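Long-range contacts in HD domain protein (PDB 4LRL), which binds dGTP and dTTP, holds a metal ion in its HD domain and probably hydrolyses deoxynucleoside triphosphates under allosteric control: residues C[447-452]-C[466-471]; C[353-358]-C[441-446]. All blocks are in the same frame, centred on the assembly; numbering follows the deposited sequence.

Contact 1 (C[447-452]-C[466-471]); sequences EMLDQG and EFSSYI
Met-448 wraps over one face of the Phe-467 ring, and this curl of side chain on a flat ring gives the contact its shape. The bump is Met-448 CB, 3.9 Å from the ring centroid and over the face, displaced toward the CD2-CE2 rim, where CB comes within 3.7 Å of Phe-467 CE2. Bends at chi2 (-54°) and chi3 (-63°) swing the end of the methionine back, so that Met-448 CE reaches the inner end of the ring, 3.7 Å from Phe-467 CG. The sulfur stands between these two touches but higher, 5.1 Å from Met-448 SD to the ring centroid: a Met-aromatic contact at a distance.

Leu-449 meets the same ring differently. Its CD2 branch comes in at the edge, 3.9 Å from Phe-467 CE2, and fills the notch between that edge and Ile-471, whose CG1 lies 4.1 Å from Leu-449 CD2. Ser-468 sits beside the carbonyls of Met-448 and Leu-449 without bonding to either; its OG is hydrogen-bonded to Tyr-464 O, one turn back in its own helix.

The contact lays the loop after strand 441-444 against helix 461-468 and the type I beta turn from Ser-468 to Ile-471. Ile-375 of helix 361-377 packs against both Met-448 and Phe-467, while Phe-444 of strand 441-444 touches Leu-449 and Ile-471.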
loop_
_atom_site.group_PDB
_atom_site.type_symbol
_atom_site.label_atom_id
_atom_site.label_comp_id
_atom_site.label_asym_id
_atom_site.label_seq_id
_atom_site.Cartn_x
_atom_site.Cartn_y
_atom_site.Cartn_z
ATOM N N GLU C 447 5.850 -17.284 34.791
ATOM C CA GLU C 447 5.132 -17.899 35.915
ATOM C C GLU C 447 5.444 -17.278 37.283
ATOM O O GLU C 447 4.735 -17.538 38.256
ATOM C CB GLU C 447 5.214 -19.443 35.927
ATOM C CG GLU C 447 6.533 -20.084 35.524
ATOM C CD GLU C 447 6.711 -20.212 34.014
ATOM O OE1 GLU C 447 6.559 -21.334 33.484
ATOM O OE2 GLU C 447 7.009 -19.191 33.361
ATOM N N MET C 448 6.473 -16.430 37.338
ATOM C CA MET C 448 6.786 -15.668 38.547
ATOM C C MET C 448 5.704 -14.642 38.863
ATOM O O MET C 448 5.522 -14.269 40.023
ATOM C CB MET C 448 8.135 -14.949 38.424
ATOM C CG MET C 448 9.368 -15.851 38.438
ATOM S SD MET C 448 9.505 -16.973 39.849
ATOM C CE MET C 448 9.626 -15.831 41.224
ATOM N N LEU C 449 4.995 -14.189 37.829
ATOM C CA LEU C 449 3.993 -13.137 37.967
ATOM C C LEU C 449 2.562 -13.638 38.160
ATOM O O LEU C 449 1.879 -13.196 39.080
ATOM C CB LEU C 449 4.057 -12.170 36.780
ATOM C CG LEU C 449 5.281 -11.254 36.687
ATOM C CD1 LEU C 449 5.207 -10.420 35.415
ATOM C CD2 LEU C 449 5.421 -10.351 37.911
ATOM N N ASP C 450 2.112 -14.549 37.301
ATOM C CA ASP C 450 0.712 -14.996 37.307
ATOM C C ASP C 450 0.481 -16.253 38.149
ATOM O O ASP C 450 1.380 -17.085 38.284
ATOM C CB ASP C 450 0.184 -15.192 35.871
ATOM C CG ASP C 450 1.115 -16.043 35.004
ATOM O OD1 ASP C 450 1.927 -15.456 34.253
ATOM O OD2 ASP C 450 1.040 -17.291 35.079
ATOM N N GLN C 451 -0.724 -16.387 38.703
ATOM C CA GLN C 451 -1.060 -17.540 39.551
ATOM C C GLN C 451 -2.186 -18.437 39.012
ATOM O O GLN C 451 -3.118 -18.783 39.741
ATOM C CB GLN C 451 -1.346 -17.096 40.994
ATOM C CG GLN C 451 -0.085 -16.787 41.797
ATOM C CD GLN C 451 0.965 -17.887 41.690
ATOM O OE1 GLN C 451 2.010 -17.701 41.059
ATOM N NE2 GLN C 451 0.684 -19.044 42.290
ATOM N N GLY C 452 -2.080 -18.820 37.740
ATOM C CA GLY C 452 -3.079 -19.671 37.092
ATOM C C GLY C 452 -4.379 -18.942 36.794
ATOM O O GLY C 452 -4.455 -17.715 36.918
ATOM N N GLU C 466 5.821 -11.640 46.753
ATOM C CA GLU C 466 7.012 -10.859 47.068
ATOM C C GLU C 466 7.700 -10.419 45.777
ATOM O O GLU C 466 7.949 -9.232 45.575
ATOM C CB GLU C 466 7.963 -11.654 47.971
ATOM C CG GLU C 466 9.313 -10.977 48.247
ATOM C CD GLU C 466 9.228 -9.759 49.157
ATOM O OE1 GLU C 466 8.110 -9.291 49.466
ATOM O OE2 GLU C 466 10.294 -9.260 49.563
ATOM N N PHE C 467 7.964 -11.378 44.895
ATOM C CA PHE C 467 8.522 -11.087 43.583
ATOM C C PHE C 467 7.715 -10.038 42.803
ATOM O O PHE C 467 8.294 -9.074 42.279
ATOM C CB PHE C 467 8.665 -12.367 42.751
ATOM C CG PHE C 467 9.263 -12.128 41.399
ATOM C CD1 PHE C 467 10.630 -12.291 41.192
ATOM C CD2 PHE C 467 8.463 -11.703 40.334
ATOM C CE1 PHE C 467 11.191 -12.050 39.938
ATOM C CE2 PHE C 467 9.012 -11.466 39.077
ATOM C CZ PHE C 467 10.376 -11.639 38.875
ATOM N N SER C 468 6.395 -10.228 42.740
ATOM C CA SER C 468 5.491 -9.348 41.986
ATOM C C SER C 468 5.564 -7.893 42.420
ATOM O O SER C 468 5.431 -6.994 41.593
ATOM C CB SER C 468 4.037 -9.826 42.104
ATOM O OG SER C 468 3.886 -11.147 41.615
ATOM N N SER C 469 5.771 -7.667 43.719
ATOM C CA SER C 469 5.823 -6.313 44.280
ATOM C C SER C 469 7.021 -5.494 43.770
ATOM O O SER C 469 7.065 -4.274 43.963
ATOM C CB SER C 469 5.812 -6.363 45.810
ATOM O OG SER C 469 6.955 -7.041 46.304
ATOM N N TYR C 470 7.965 -6.164 43.106
ATOM C CA TYR C 470 9.128 -5.508 42.503
ATOM C C TYR C 470 8.952 -5.159 41.014
ATOM O O TYR C 470 9.816 -4.493 40.428
ATOM C CB TYR C 470 10.382 -6.366 42.687
ATOM C CG TYR C 470 10.928 -6.327 44.098
ATOM C CD1 TYR C 470 10.545 -7.281 45.045
ATOM C CD2 TYR C 470 11.807 -5.320 44.493
ATOM C CE1 TYR C 470 11.037 -7.237 46.346
ATOM C CE2 TYR C 470 12.307 -5.266 45.787
ATOM C CZ TYR C 470 11.920 -6.228 46.708
ATOM O OH TYR C 470 12.412 -6.170 47.989
ATOM N N ILE C 471 7.845 -5.608 40.414
ATOM C CA ILE C 471 7.573 -5.368 38.995
ATOM C C ILE C 471 6.349 -4.480 38.842
ATOM O O ILE C 471 5.230 -4.892 39.152
ATOM C CB ILE C 471 7.343 -6.680 38.194
ATOM C CG1 ILE C 471 8.469 -7.696 38.432
ATOM C CG2 ILE C 471 7.146 -6.374 36.698
ATOM C CD1 ILE C 471 9.869 -7.191 38.103
#

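Contact 2 (C[353-358]-C[441-446]). With DGT (2'-deoxyguanosine-5'-triphosphate), chain R.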
loop_
_atom_site.group_PDB
_atom_site.type_symbol
_atom_site.label_atom_id
_atom_site.label_comp_id
_atom_site.label_asym_id
_atom_site.label_seq_id
_atom_site.Cartn_x
_atom_site.Cartn_y
_atom_site.Cartn_z
ATOM N N LEU C 353 10.829 -15.839 28.056
ATOM C CA LEU C 353 10.998 -15.211 29.354
ATOM C C LEU C 353 10.345 -13.828 29.306
ATOM O O LEU C 353 10.395 -13.148 28.281
ATOM C CB LEU C 353 12.482 -15.080 29.699
ATOM C CG LEU C 353 13.297 -16.344 29.995
ATOM C CD1 LEU C 353 14.682 -15.956 30.490
ATOM C CD2 LEU C 353 12.634 -17.249 31.030
ATOM N N LYS C 354 9.720 -13.430 30.410
ATOM C CA LYS C 354 9.179 -12.089 30.574
ATOM C C LYS C 354 10.322 -11.176 31.022
ATOM O O LYS C 354 11.371 -11.664 31.441
ATOM C CB LYS C 354 8.056 -12.134 31.613
ATOM C CG LYS C 354 7.096 -10.953 31.623
ATOM C CD LYS C 354 6.098 -10.961 30.451
ATOM C CE LYS C 354 5.292 -9.650 30.435
ATOM N NZ LYS C 354 4.296 -9.528 29.315
ATOM N N SER C 355 10.133 -9.861 30.930
ATOM C CA SER C 355 11.167 -8.901 31.328
ATOM C C SER C 355 10.629 -7.599 31.913
ATOM O O SER C 355 9.484 -7.214 31.683
ATOM C CB SER C 355 12.085 -8.563 30.156
ATOM O OG SER C 355 11.374 -7.868 29.142
ATOM N N ALA C 356 11.489 -6.921 32.664
ATOM C CA ALA C 356 11.190 -5.604 33.202
ATOM C C ALA C 356 12.394 -4.714 32.941
ATOM O O ALA C 356 13.534 -5.159 33.034
ATOM C CB ALA C 356 10.892 -5.689 34.707
ATOM N N THR C 357 12.145 -3.458 32.603
ATOM C CA THR C 357 13.242 -2.508 32.407
ATOM C C THR C 357 13.823 -2.055 33.739
ATOM O O THR C 357 13.170 -2.162 34.781
ATOM C CB THR C 357 12.773 -1.260 31.664
ATOM O OG1 THR C 357 11.669 -0.687 32.371
ATOM C CG2 THR C 357 12.350 -1.610 30.259
ATOM N N PHE C 358 15.058 -1.574 33.694
ATOM C CA PHE C 358 15.664 -0.847 34.805
ATOM C C PHE C 358 16.662 0.126 34.194
ATOM O O PHE C 358 17.129 -0.099 33.080
ATOM C CB PHE C 358 16.305 -1.790 35.840
ATOM C CG PHE C 358 17.469 -2.573 35.320
ATOM C CD1 PHE C 358 18.766 -2.095 35.469
ATOM C CD2 PHE C 358 17.275 -3.795 34.688
ATOM C CE1 PHE C 358 19.850 -2.822 34.985
ATOM C CE2 PHE C 358 18.353 -4.528 34.200
ATOM C CZ PHE C 358 19.643 -4.043 34.354
ATOM N N ARG C 441 17.242 -4.608 30.333
ATOM C CA ARG C 441 16.176 -5.497 30.784
ATOM C C ARG C 441 16.633 -6.651 31.667
ATOM O O ARG C 441 17.732 -7.193 31.502
ATOM C CB ARG C 441 15.374 -6.022 29.599
ATOM C CG ARG C 441 14.327 -5.042 29.139
ATOM C CD ARG C 441 13.614 -5.482 27.862
ATOM N NE ARG C 441 12.766 -4.388 27.411
ATOM C CZ ARG C 441 11.545 -4.147 27.874
ATOM N NH1 ARG C 441 11.000 -4.939 28.791
ATOM N NH2 ARG C 441 10.870 -3.109 27.412
ATOM N N PHE C 442 15.763 -7.012 32.604
ATOM C CA PHE C 442 15.930 -8.195 33.426
ATOM C C PHE C 442 14.865 -9.222 33.037
ATOM O O PHE C 442 13.663 -8.930 33.031
ATOM C CB PHE C 442 15.832 -7.815 34.906
ATOM C CG PHE C 442 15.842 -8.987 35.833
ATOM C CD1 PHE C 442 16.947 -9.838 35.894
ATOM C CD2 PHE C 442 14.749 -9.241 36.653
ATOM C CE1 PHE C 442 16.964 -10.935 36.756
ATOM C CE2 PHE C 442 14.752 -10.332 37.538
ATOM C CZ PHE C 442 15.863 -11.184 37.590
ATOM N N TYR C 443 15.308 -10.423 32.692
ATOM C CA TYR C 443 14.410 -11.418 32.150
ATOM C C TYR C 443 14.130 -12.471 33.197
ATOM O O TYR C 443 15.013 -12.833 33.956
ATOM C CB TYR C 443 15.001 -12.038 30.876
ATOM C CG TYR C 443 14.790 -11.185 29.647
ATOM C CD1 TYR C 443 15.726 -10.221 29.264
ATOM C CD2 TYR C 443 13.643 -11.333 28.877
ATOM C CE1 TYR C 443 15.516 -9.423 28.115
ATOM C CE2 TYR C 443 13.420 -10.545 27.748
ATOM C CZ TYR C 443 14.356 -9.594 27.375
ATOM O OH TYR C 443 14.105 -8.833 26.252
ATOM N N PHE C 444 12.895 -12.963 33.230
ATOM C CA PHE C 444 12.474 -13.933 34.252
ATOM C C PHE C 444 11.303 -14.753 33.737
ATOM O O PHE C 444 10.611 -14.320 32.801
ATOM C CB PHE C 444 12.082 -13.218 35.551
ATOM C CG PHE C 444 11.121 -12.076 35.357
ATOM C CD1 PHE C 444 9.740 -12.300 35.335
ATOM C CD2 PHE C 444 11.593 -10.774 35.196
ATOM C CE1 PHE C 444 8.841 -11.236 35.159
ATOM C CE2 PHE C 444 10.707 -9.706 35.015
ATOM C CZ PHE C 444 9.327 -9.940 34.997
ATOM N N PRO C 445 11.071 -15.942 34.337
ATOM C CA PRO C 445 9.927 -16.735 33.888
ATOM C C PRO C 445 8.629 -15.994 34.136
ATOM O O PRO C 445 8.453 -15.392 35.194
ATOM C CB PRO C 445 10.005 -18.000 34.750
ATOM C CG PRO C 445 11.443 -18.071 35.170
ATOM C CD PRO C 445 11.830 -16.644 35.389
ATOM N N LYS C 446 7.756 -16.019 33.138
ATOM C CA LYS C 446 6.407 -15.475 33.248
ATOM C C LYS C 446 5.682 -15.996 34.494
ATOM O O LYS C 446 4.993 -15.233 35.182
ATOM C CB LYS C 446 5.592 -15.800 31.986
ATOM C CG LYS C 446 4.245 -15.089 31.923
ATOM C CD LYS C 446 3.496 -15.325 30.605
ATOM C CE LYS C 446 2.042 -14.867 30.735
ATOM N NZ LYS C 446 1.370 -14.596 29.427
HETATM P PG DGT R . 0.628 -11.295 27.433
HETATM O O1G DGT R . 0.128 -9.933 26.981
HETATM O O2G DGT R . 0.716 -11.440 28.946
HETATM O O3G DGT R . -0.029 -12.467 26.721
HETATM O O3B DGT R . 2.174 -11.421 26.978
HETATM P PB DGT R . 2.860 -10.437 25.920
HETATM O O1B DGT R . 3.807 -9.526 26.657
HETATM O O2B DGT R . 1.812 -9.855 25.005
HETATM O O3A DGT R . 3.750 -11.459 25.064
HETATM P PA DGT R . 3.202 -12.505 23.979
HETATM O O1A DGT R . 4.011 -13.758 24.165
HETATM O O2A DGT R . 1.713 -12.611 23.936
HETATM O "O5'" DGT R . 3.703 -11.857 22.589
HETATM C "C5'" DGT R . 3.518 -10.487 22.248
HETATM C "C4'" DGT R . 2.993 -10.366 20.819
HETATM O "O4'" DGT R . 3.636 -11.262 19.898
HETATM C "C3'" DGT R . 1.525 -10.761 20.748
HETATM O "O3'" DGT R . 0.653 -9.736 21.257
HETATM C "C2'" DGT R . 1.340 -11.095 19.272
HETATM C "C1'" DGT R . 2.734 -11.527 18.813
HETATM N N9 DGT R . 2.780 -12.960 18.435
HETATM C C8 DGT R . 3.245 -13.436 17.261
HETATM N N7 DGT R . 3.171 -14.794 17.199
HETATM C C5 DGT R . 2.646 -15.206 18.368
HETATM C C6 DGT R . 2.272 -16.511 18.981
HETATM O O6 DGT R . 2.440 -17.605 18.406
HETATM N N1 DGT R . 1.757 -16.510 20.203
HETATM C C2 DGT R . 1.538 -15.386 20.896
HETATM N N2 DGT R . 1.003 -15.514 22.126
HETATM N N3 DGT R . 1.852 -14.151 20.418
HETATM C C4 DGT R . 2.392 -14.000 19.174
#
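An antiparallel strand pair at the edge of a dGTP site forms this contact: strand 354-357 runs beside strand 441-444 in a small three-stranded sheet, and a lysine from each segment reaches the triphosphate. Lys-354 and Phe-444 form one hydrogen-bonded pair, with Phe-444 N 2.7 Å from Lys-354 O; Ala-356 and Phe-442 form the next, where Phe-442 N donates almost straight to Ala-356 O (2.9 Å, 173° at the hydrogen).

Between them, at the non-hydrogen-bonded pair Ser-355 and Tyr-443, Ser-355 CB lies over the Tyr-443 ring, 3.5 Å from its centroid, in a CH-pi contact. Ser-355 OG, placed between its backbone N and carbonyl carbon (chi1 66°), accepts a bond from Arg-441 NH1 at 3.0 Å, tilted 25° out of the guanidinium plane. Thr-357 CG2 covers one face of that guanidinium, centred over it and 3.6 Å from Arg-441 CZ. On the other side of the sheet the Phe-444 ring lies alongside Lys-354, its CE1 3.7 Å from Lys-354 CB, with the backbone at Lys-354 O and Ser-355 N over one ring face.

Past the Phe-444 ring, the Lys-354 chain leads out to the nucleotide. Lys-354 NZ donates to O1B of the beta phosphate of dGTP (2.7 Å), and Lys-446 NZ, on an extended chain, to O2G of the gamma phosphate (3.3 Å). Arg-350 and residues of the second subunit, among them Lys-38 and Arg-68, also bind this dGTP.

Strand 387-389 flanks 441-444 on the side away from 354-357. Helix 361-377 packs on Phe-442 and Phe-444, and helix 270-291 on Leu-353 and Tyr-443, where Tyr-443 OH is hydrogen-bonded to Pro-270 O.

Contact 2 is the more buried of the two and ties together strands far apart in sequence by backbone hydrogen bonds; contact 1, farther from the centre of the chain, is a local contact between parts close in sequence, made by apolar side chains. They meet at Phe-444, whose ring packs edge-to-face with Phe-467, while Ile-471 CD1 reaches Ala-356 CB at 3.9 Å. The phenylalanine-bearing face of the strand pair therefore continues into the hydrophobic cluster of contact 1, with helix 361-377 as a shared neighbour. Polar chemistry gathers in contact 2, on the Ser-355 face and at the lysines holding dGTP, with Leu-449 of contact 1 lying close to Lys-354.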